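Local coordinates for protein Zn-dependent hydrolase, glyoxylase (PDB 6T5K) that probably hydrolyses the ring of beta-lactam antibiotics, carbapenems among them, as a zinc-dependent class B metallo-beta-lactamase, at residues Y40-F45 with D71-S76; L30-V35 with S80-F85. All blocks are in the same frame, centred on the assembly; numbering follows the deposited sequence. Where two conformers were deposited one is given.

Contact 1: Y40-F45 with D71-S76; sequences YVHVSF and DTPSTS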
ATOM      1  N   TYR A  40      -0.300   6.976  -7.967  1.00 16.71           N
ATOM      2  CA  TYR A  40      -0.401   8.083  -7.036  1.00 16.69           C
ATOM      3  C   TYR A  40      -0.119   7.550  -5.636  1.00 17.77           C
ATOM      4  O   TYR A  40      -0.419   6.394  -5.318  1.00 17.55           O
ATOM      5  CB  TYR A  40      -1.831   8.640  -7.021  1.00 16.95           C
ATOM      6  CG  TYR A  40      -2.336   9.127  -8.350  1.00 17.90           C
ATOM      7  CD1 TYR A  40      -2.578   8.237  -9.401  1.00 19.19           C
ATOM      8  CD2 TYR A  40      -2.521  10.483  -8.585  1.00 19.28           C
ATOM      9  CE1 TYR A  40      -3.008   8.688 -10.631  1.00 21.03           C
ATOM     10  CE2 TYR A  40      -2.990  10.941  -9.801  1.00 20.79           C
ATOM     11  CZ  TYR A  40      -3.205  10.037 -10.831  1.00 20.06           C
ATOM     12  OH  TYR A  40      -3.654  10.474 -12.054  1.00 23.93           O
ATOM     13  N   VAL A  41       0.462   8.389  -4.794  1.00 17.03           N
ATOM     14  CA  VAL A  41       0.620   8.063  -3.383  1.00 17.98           C
ATOM     15  C   VAL A  41      -0.405   8.868  -2.593  1.00 18.24           C
ATOM     16  O   VAL A  41      -0.550  10.078  -2.807  1.00 19.00           O
ATOM     17  CB  VAL A  41       2.048   8.352  -2.895  1.00 18.41           C
ATOM     18  CG1 VAL A  41       2.187   8.001  -1.444  1.00 18.28           C
ATOM     19  CG2 VAL A  41       3.071   7.615  -3.752  1.00 19.70           C
ATOM     20  N   HIS A  42      -1.168   8.201  -1.733  1.00 17.60           N
ATOM     21  CA  HIS A  42      -1.998   8.905  -0.768  1.00 17.45           C
ATOM     22  C   HIS A  42      -1.292   8.884   0.582  1.00 17.59           C
ATOM     23  O   HIS A  42      -0.799   7.842   1.018  1.00 18.11           O
ATOM     24  CB  HIS A  42      -3.436   8.400  -0.726  1.00 18.28           C
ATOM     25  CG  HIS A  42      -3.641   7.003  -0.228  1.00 17.84           C
ATOM     26  ND1 HIS A  42      -3.766   6.710   1.116  1.00 17.28           N
ATOM     27  CD2 HIS A  42      -3.947   5.863  -0.892  1.00 16.24           C
ATOM     28  CE1 HIS A  42      -4.107   5.446   1.253  1.00 18.02           C
ATOM     29  NE2 HIS A  42      -4.186   4.904   0.048  1.00 15.85           N
ATOM     30  N   VAL A  43      -1.250  10.041   1.240  1.00 20.14           N
ATOM     31  CA  VAL A  43      -0.482  10.222   2.468  1.00 20.31           C
ATOM     32  C   VAL A  43      -1.423  10.741   3.536  1.00 21.42           C
ATOM     33  O   VAL A  43      -2.062  11.782   3.345  1.00 23.74           O
ATOM     34  CB  VAL A  43       0.696  11.189   2.280  1.00 20.92           C
ATOM     35  CG1 VAL A  43       1.526  11.253   3.558  1.00 22.08           C
ATOM     36  CG2 VAL A  43       1.581  10.759   1.116  1.00 21.45           C
ATOM     37  N   SER A  44      -1.498  10.021   4.649  1.00 20.72           N
ATOM     38  CA  SER A  44      -2.249  10.428   5.834  1.00 22.84           C
ATOM     39  C   SER A  44      -1.325  10.348   7.047  1.00 26.86           C
ATOM     40  O   SER A  44      -0.221   9.806   6.977  1.00 27.88           O
ATOM     41  CB  SER A  44      -3.490   9.551   6.011  1.00 23.90           C
ATOM     42  OG  SER A  44      -3.172   8.172   5.985  1.00 22.60           O
ATOM     43  N   PHE A  45      -1.736  10.929   8.162  1.00 31.53           N
ATOM     44  CA  PHE A  45      -0.796  11.174   9.247  1.00 38.58           C
ATOM     45  C   PHE A  45      -1.296  10.564  10.541  1.00 45.37           C
ATOM     46  O   PHE A  45      -2.483  10.642  10.860  1.00 46.52           O
ATOM     47  CB  PHE A  45      -0.535  12.672   9.391  1.00 39.10           C
ATOM     48  CG  PHE A  45      -0.001  13.292   8.139  1.00 40.80           C
ATOM     49  CD1 PHE A  45      -0.862  13.796   7.175  1.00 42.49           C
ATOM     50  CD2 PHE A  45       1.356  13.337   7.905  1.00 42.82           C
ATOM     51  CE1 PHE A  45      -0.371  14.348   6.006  1.00 43.78           C
ATOM     52  CE2 PHE A  45       1.852  13.898   6.743  1.00 44.76           C
ATOM     53  CZ  PHE A  45       0.985  14.401   5.793  1.00 45.27           C
ATOM     54  N   ASP A  71      -4.255   0.107   0.464  1.00 15.41           N
ATOM     55  CA  ASP A  71      -4.325   0.605   1.833  1.00 16.72           C
ATOM     56  C   ASP A  71      -5.334   1.737   1.973  1.00 17.50           C
ATOM     57  O   ASP A  71      -5.484   2.595   1.087  1.00 17.61           O
ATOM     58  CB  ASP A  71      -2.975   1.047   2.383  1.00 16.51           C
ATOM     59  CG  ASP A  71      -2.072  -0.116   2.748  1.00 18.64           C
ATOM     60  OD1 ASP A  71      -2.434  -1.285   2.501  1.00 19.15           O
ATOM     61  OD2 ASP A  71      -0.971   0.160   3.277  1.00 19.70           O
ATOM     62  N   THR A  72      -6.023   1.719   3.074  1.00 19.79           N
ATOM     63  CA  THR A  72      -6.802   2.877   3.469  1.00 19.54           C
ATOM     64  C   THR A  72      -5.951   3.770   4.362  1.00 20.48           C
ATOM     65  O   THR A  72      -5.010   3.294   5.008  1.00 22.19           O
ATOM     66  CB  THR A  72      -8.044   2.468   4.262  1.00 20.56           C
ATOM     67  OG1 THR A  72      -7.677   1.916   5.533  1.00 19.72           O
ATOM     68  CG2 THR A  72      -8.855   1.438   3.517  1.00 19.82           C
ATOM     69  N   PRO A  73      -6.246   5.063   4.406  1.00 22.12           N
ATOM     70  CA  PRO A  73      -5.820   5.857   5.562  1.00 23.97           C
ATOM     71  C   PRO A  73      -6.254   5.193   6.867  1.00 23.35           C
ATOM     72  O   PRO A  73      -7.136   4.331   6.867  1.00 24.38           O
ATOM     73  CB  PRO A  73      -6.509   7.207   5.338  1.00 24.67           C
ATOM     74  CG  PRO A  73      -6.721   7.277   3.824  1.00 22.46           C
ATOM     75  CD  PRO A  73      -7.032   5.845   3.439  1.00 21.48           C
ATOM     76  N   SER A  74      -5.644   5.559   7.993  1.00 24.72           N
ATOM     77  CA  SER A  74      -5.961   4.883   9.254  1.00 28.65           C
ATOM     78  C   SER A  74      -7.398   5.116   9.694  1.00 29.55           C
ATOM     79  O   SER A  74      -7.999   4.264  10.368  1.00 29.65           O
ATOM     80  CB  SER A  74      -5.042   5.392  10.369  1.00 30.89           C
ATOM     81  OG  SER A  74      -3.721   4.911  10.189  0.40 30.87           O
ATOM     82  N   THR A  75      -7.947   6.276   9.389  1.00 29.77           N
ATOM     83  CA  THR A  75      -9.228   6.619   9.964  1.00 29.88           C
ATOM     84  C   THR A  75     -10.309   6.604   8.896  1.00 28.38           C
ATOM     85  O   THR A  75     -10.043   6.764   7.699  1.00 26.31           O
ATOM     86  CB  THR A  75      -9.226   7.993  10.628  1.00 29.42           C
ATOM     87  OG1 THR A  75      -9.314   8.953   9.602  1.00 30.33           O
ATOM     88  CG2 THR A  75      -7.979   8.257  11.469  1.00 31.83           C
ATOM     89  N   SER A  76     -11.549   6.406   9.357  0.60 30.45           N
ATOM     90  CA  SER A  76     -12.708   6.481   8.475  0.60 31.61           C
ATOM     91  C   SER A  76     -12.789   7.840   7.796  0.60 29.69           C
ATOM     92  O   SER A  76     -13.060   7.930   6.589  0.60 28.76           O
ATOM     93  CB  SER A  76     -13.981   6.236   9.288  0.60 35.38           C
ATOM     94  OG  SER A  76     -14.240   4.857   9.436  0.60 38.11           O
TER
HETATM   95  O   HOH W   1      -3.124   7.112   8.541  1.00 30.76           O

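Contact 2: L30-V35 with S80-F85; sequences LIIKQV and SELLSF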
ATOM      1  N   LEU A  30      -4.985  14.747   4.451  1.00 26.31           N
ATOM      2  CA  LEU A  30      -4.683  13.841   3.348  1.00 25.75           C
ATOM      3  C   LEU A  30      -4.014  14.579   2.203  1.00 26.43           C
ATOM      4  O   LEU A  30      -4.479  15.644   1.798  1.00 27.12           O
ATOM      5  CB  LEU A  30      -5.977  13.206   2.823  1.00 26.34           C
ATOM      6  CG  LEU A  30      -5.835  12.127   1.753  1.00 26.59           C
ATOM      7  CD1 LEU A  30      -5.330  10.857   2.400  1.00 27.34           C
ATOM      8  CD2 LEU A  30      -7.184  11.868   1.105  1.00 27.74           C
ATOM      9  N   ILE A  31      -2.940  13.997   1.669  1.00 23.99           N
ATOM     10  CA  ILE A  31      -2.277  14.510   0.479  1.00 23.03           C
ATOM     11  C   ILE A  31      -2.249  13.389  -0.543  1.00 21.27           C
ATOM     12  O   ILE A  31      -1.998  12.231  -0.193  1.00 23.37           O
ATOM     13  CB  ILE A  31      -0.865  15.037   0.786  1.00 27.76           C
ATOM     14  CG1 ILE A  31      -0.954  16.231   1.749  1.00 30.43           C
ATOM     15  CG2 ILE A  31      -0.168  15.435  -0.522  1.00 29.21           C
ATOM     16  CD1 ILE A  31       0.376  16.574   2.409  1.00 34.66           C
ATOM     17  N   ILE A  32      -2.527  13.723  -1.797  1.00 21.71           N
ATOM     18  CA  ILE A  32      -2.387  12.778  -2.901  1.00 20.94           C
ATOM     19  C   ILE A  32      -1.437  13.358  -3.932  1.00 22.02           C
ATOM     20  O   ILE A  32      -1.651  14.461  -4.430  1.00 23.14           O
ATOM     21  CB  ILE A  32      -3.733  12.424  -3.554  1.00 21.70           C
ATOM     22  CG1 ILE A  32      -4.722  11.951  -2.491  1.00 22.22           C
ATOM     23  CG2 ILE A  32      -3.526  11.317  -4.617  1.00 21.11           C
ATOM     24  CD1 ILE A  32      -6.133  11.720  -3.007  1.00 23.86           C
ATOM     25  N   LYS A  33      -0.421  12.583  -4.293  1.00 21.70           N
ATOM     26  CA  LYS A  33       0.599  13.020  -5.230  1.00 21.42           C
ATOM     27  C   LYS A  33       0.652  12.030  -6.386  1.00 19.78           C
ATOM     28  O   LYS A  33       0.767  10.822  -6.167  1.00 19.61           O
ATOM     29  CB  LYS A  33       1.988  13.067  -4.557  1.00 25.18           C
ATOM     30  CG  LYS A  33       2.311  14.363  -3.806  1.00 34.72           C
ATOM     31  N   GLN A  34       0.592  12.530  -7.611  1.00 18.93           N
ATOM     32  CA  GLN A  34       0.822  11.679  -8.766  1.00 18.78           C
ATOM     33  C   GLN A  34       2.323  11.469  -8.919  1.00 20.45           C
ATOM     34  O   GLN A  34       3.082  12.440  -9.030  1.00 20.79           O
ATOM     35  CB  GLN A  34       0.231  12.301 -10.020  1.00 20.56           C
ATOM     36  CG  GLN A  34       0.299  11.371 -11.192  1.00 20.47           C
ATOM     37  CD  GLN A  34      -0.333  11.926 -12.450  1.00 23.35           C
ATOM     38  OE1 GLN A  34      -0.797  13.059 -12.476  1.00 27.89           O
ATOM     39  NE2 GLN A  34      -0.385  11.123 -13.485  1.00 22.50           N
ATOM     40  N   VAL A  35       2.746  10.204  -8.951  1.00 17.83           N
ATOM     41  CA  VAL A  35       4.163   9.861  -8.979  1.00 17.92           C
ATOM     42  C   VAL A  35       4.578   9.135 -10.245  1.00 17.31           C
ATOM     43  O   VAL A  35       5.782   8.949 -10.468  1.00 19.71           O
ATOM     44  CB  VAL A  35       4.568   9.059  -7.726  1.00 19.12           C
ATOM     45  CG1 VAL A  35       4.391   9.936  -6.501  1.00 20.02           C
ATOM     46  CG2 VAL A  35       3.760   7.773  -7.616  1.00 20.38           C
ATOM     47  N   SER A  80     -12.902   8.476   3.793  1.00 24.29           N
ATOM     48  CA  SER A  80     -13.985   9.178   3.105  1.00 26.54           C
ATOM     49  C   SER A  80     -13.469  10.358   2.284  1.00 26.22           C
ATOM     50  O   SER A  80     -13.949  10.608   1.171  1.00 25.74           O
ATOM     51  CB  SER A  80     -15.028   9.632   4.122  1.00 30.75           C
ATOM     52  OG  SER A  80     -15.554   8.485   4.777  1.00 33.89           O
ATOM     53  N   GLU A  81     -12.464  11.070   2.792  1.00 25.83           N
ATOM     54  CA  GLU A  81     -11.872  12.159   2.024  1.00 25.96           C
ATOM     55  C   GLU A  81     -11.226  11.640   0.745  1.00 24.45           C
ATOM     56  O   GLU A  81     -11.370  12.238  -0.333  1.00 26.16           O
ATOM     57  CB  GLU A  81     -10.832  12.870   2.886  1.00 30.09           C
ATOM     58  CG  GLU A  81     -10.726  14.327   2.666  1.00 34.18           C
ATOM     59  CD  GLU A  81      -9.730  14.992   3.589  1.00 34.36           C
ATOM     60  OE1 GLU A  81      -8.978  15.831   3.080  1.00 33.35           O
ATOM     61  OE2 GLU A  81      -9.704  14.703   4.810  1.00 36.55           O
ATOM     62  N   LEU A  82     -10.496  10.536   0.850  1.00 21.69           N
ATOM     63  CA  LEU A  82      -9.924   9.912  -0.332  1.00 21.30           C
ATOM     64  C   LEU A  82     -11.012   9.558  -1.341  1.00 21.28           C
ATOM     65  O   LEU A  82     -10.879   9.830  -2.535  1.00 22.28           O
ATOM     66  CB  LEU A  82      -9.132   8.679   0.104  1.00 21.00           C
ATOM     67  CG  LEU A  82      -8.505   7.784  -0.963  1.00 21.91           C
ATOM     68  CD1 LEU A  82      -7.562   8.559  -1.876  1.00 24.95           C
ATOM     69  CD2 LEU A  82      -7.760   6.637  -0.290  1.00 22.16           C
ATOM     70  N   LEU A  83     -12.076   8.901  -0.884  1.00 21.10           N
ATOM     71  CA  LEU A  83     -13.104   8.443  -1.802  1.00 20.54           C
ATOM     72  C   LEU A  83     -13.845   9.621  -2.407  1.00 23.97           C
ATOM     73  O   LEU A  83     -14.250   9.563  -3.570  1.00 23.88           O
ATOM     74  CB  LEU A  83     -14.037   7.479  -1.068  1.00 20.94           C
ATOM     75  CG  LEU A  83     -13.386   6.109  -0.881  1.00 22.86           C
ATOM     76  CD1 LEU A  83     -14.037   5.293   0.188  1.00 23.10           C
ATOM     77  CD2 LEU A  83     -13.454   5.382  -2.188  1.00 24.85           C
ATOM     78  N   SER A  84     -14.039  10.693  -1.634  0.60 25.06           N
ATOM     79  CA  SER A  84     -14.660  11.894  -2.177  0.60 27.77           C
ATOM     80  C   SER A  84     -13.843  12.455  -3.331  0.60 27.33           C
ATOM     81  O   SER A  84     -14.404  12.874  -4.344  0.60 27.91           O
ATOM     82  CB  SER A  84     -14.811  12.937  -1.071  0.60 31.57           C
ATOM     83  OG  SER A  84     -15.493  14.093  -1.535  0.60 34.87           O
ATOM     84  N   PHE A  85     -12.515  12.453  -3.208  1.00 27.08           N
ATOM     85  CA  PHE A  85     -11.689  12.939  -4.296  1.00 25.06           C
ATOM     86  C   PHE A  85     -11.853  12.062  -5.528  1.00 23.81           C
ATOM     87  O   PHE A  85     -12.009  12.563  -6.645  1.00 24.88           O
ATOM     88  CB  PHE A  85     -10.240  12.959  -3.869  1.00 28.50           C
ATOM     89  CG  PHE A  85      -9.308  13.260  -4.984  1.00 29.58           C
ATOM     90  CD1 PHE A  85      -9.305  14.515  -5.574  1.00 31.55           C
ATOM     91  CD2 PHE A  85      -8.462  12.293  -5.475  1.00 30.19           C
ATOM     92  CE1 PHE A  85      -8.441  14.804  -6.616  1.00 31.35           C
ATOM     93  CE2 PHE A  85      -7.582  12.584  -6.526  1.00 31.53           C
ATOM     94  CZ  PHE A  85      -7.575  13.847  -7.080  1.00 31.19           C
TER

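Contact 1: Y40-F45 with D71-S76
His42 and Pro73 meet with their side chains crossed at about a right angle, where strand 39-48 faces the loop that leads from strand 66-70 into helix 76-88. CG of His42 stands between the backbone N and the carbonyl carbon (chi1 66°), and CE1 of the ring lies 3.7 Å from CD of Pro73, an approach oblique to the ring. At the ring's edge, His42 NE2 donates to the carbonyl O of Asp71 over 2.8 Å; the bond is bent (127° at the hydrogen) and weak, and the same nitrogen has a second weak acceptor in Phe70 O. Two residues further along the strand, Ser44 turns its OG to the pyrrolidine, 3.5 Å from CB of Pro73. That hydroxyl also hydrogen-bonds a water at 2.8 Å, which accepts from the backbone N of Ser74 at 3.0 Å. The loop borders the zinc site: the Ser74 side chain touches the zinc ligand Asp104, and that of Asp71, whose OD1 hydrogen-bonds Thr99 OG1, lies about 5 Å from that of the zinc ligand Cys182. A weak imidazole bond and a bridging water thus join the strand to main-chain atoms of this second-shell loop, rather than paired charges.

Contact 2: L30-V35 with S80-F85
Ile32 of strand 30-34 packs against Leu82 and Phe85 on one side of helix 76-88, and apolar contacts of this kind carry most of the interface. Ile32 reaches the helix through CD1, which is anti to CA (chi2 174°). That methyl lies 3.6 Å from CD1 of Leu82, the two side chains crossing at about a right angle, and 3.4 Å from CD2 of Phe85, which it approaches obliquely. Leu30 instead lays CD2 against the helix backbone, 3.6 Å from the N of Leu82 and 3.9 Å from that residue's CB. Such packing is that of the alpha-beta/beta-alpha sandwich of metallo-beta-lactamases, in which helices cover the outer faces of the sheets. Here the segment axes run 9.5 Å apart at 41°, and Leu82 also reaches His42 on the next strand, while Phe85 meets the ring of Tyr25 on strand 22-26. The polar part forms no hydrogen bond between the two segments. Glu81 is extended beyond CG; OE1 of Glu81 lies 4.0 Å from CB of Leu30, and that same OE1 hydrogen-bonds Ser27 OG and Tyr25 OH. Ser27 OG also hydrogen-bonds the N of Leu30.

How the contacts relate
Adjacent antiparallel strands of one sheet supply the first segments of both contacts, and helix 76-88 with the loop before it supplies the second, so together they show how one helical connection is seated on a sheet. The strands are joined directly: Val43 N lies 2.7 Å from Ile31 O and Val41 N 2.8 Å from Lys33 O, both probable hydrogen bonds. Both contacts are buried, yet contact 1 is deeper, its centre about 9 Å from that of the chain against about 14 Å for contact 2. Near the zinc site, contact 1 mixes a weak hydrogen bond and a water bridge with proline packing; contact 2, beside the edge strand 22-26, is aliphatic and aromatic packing.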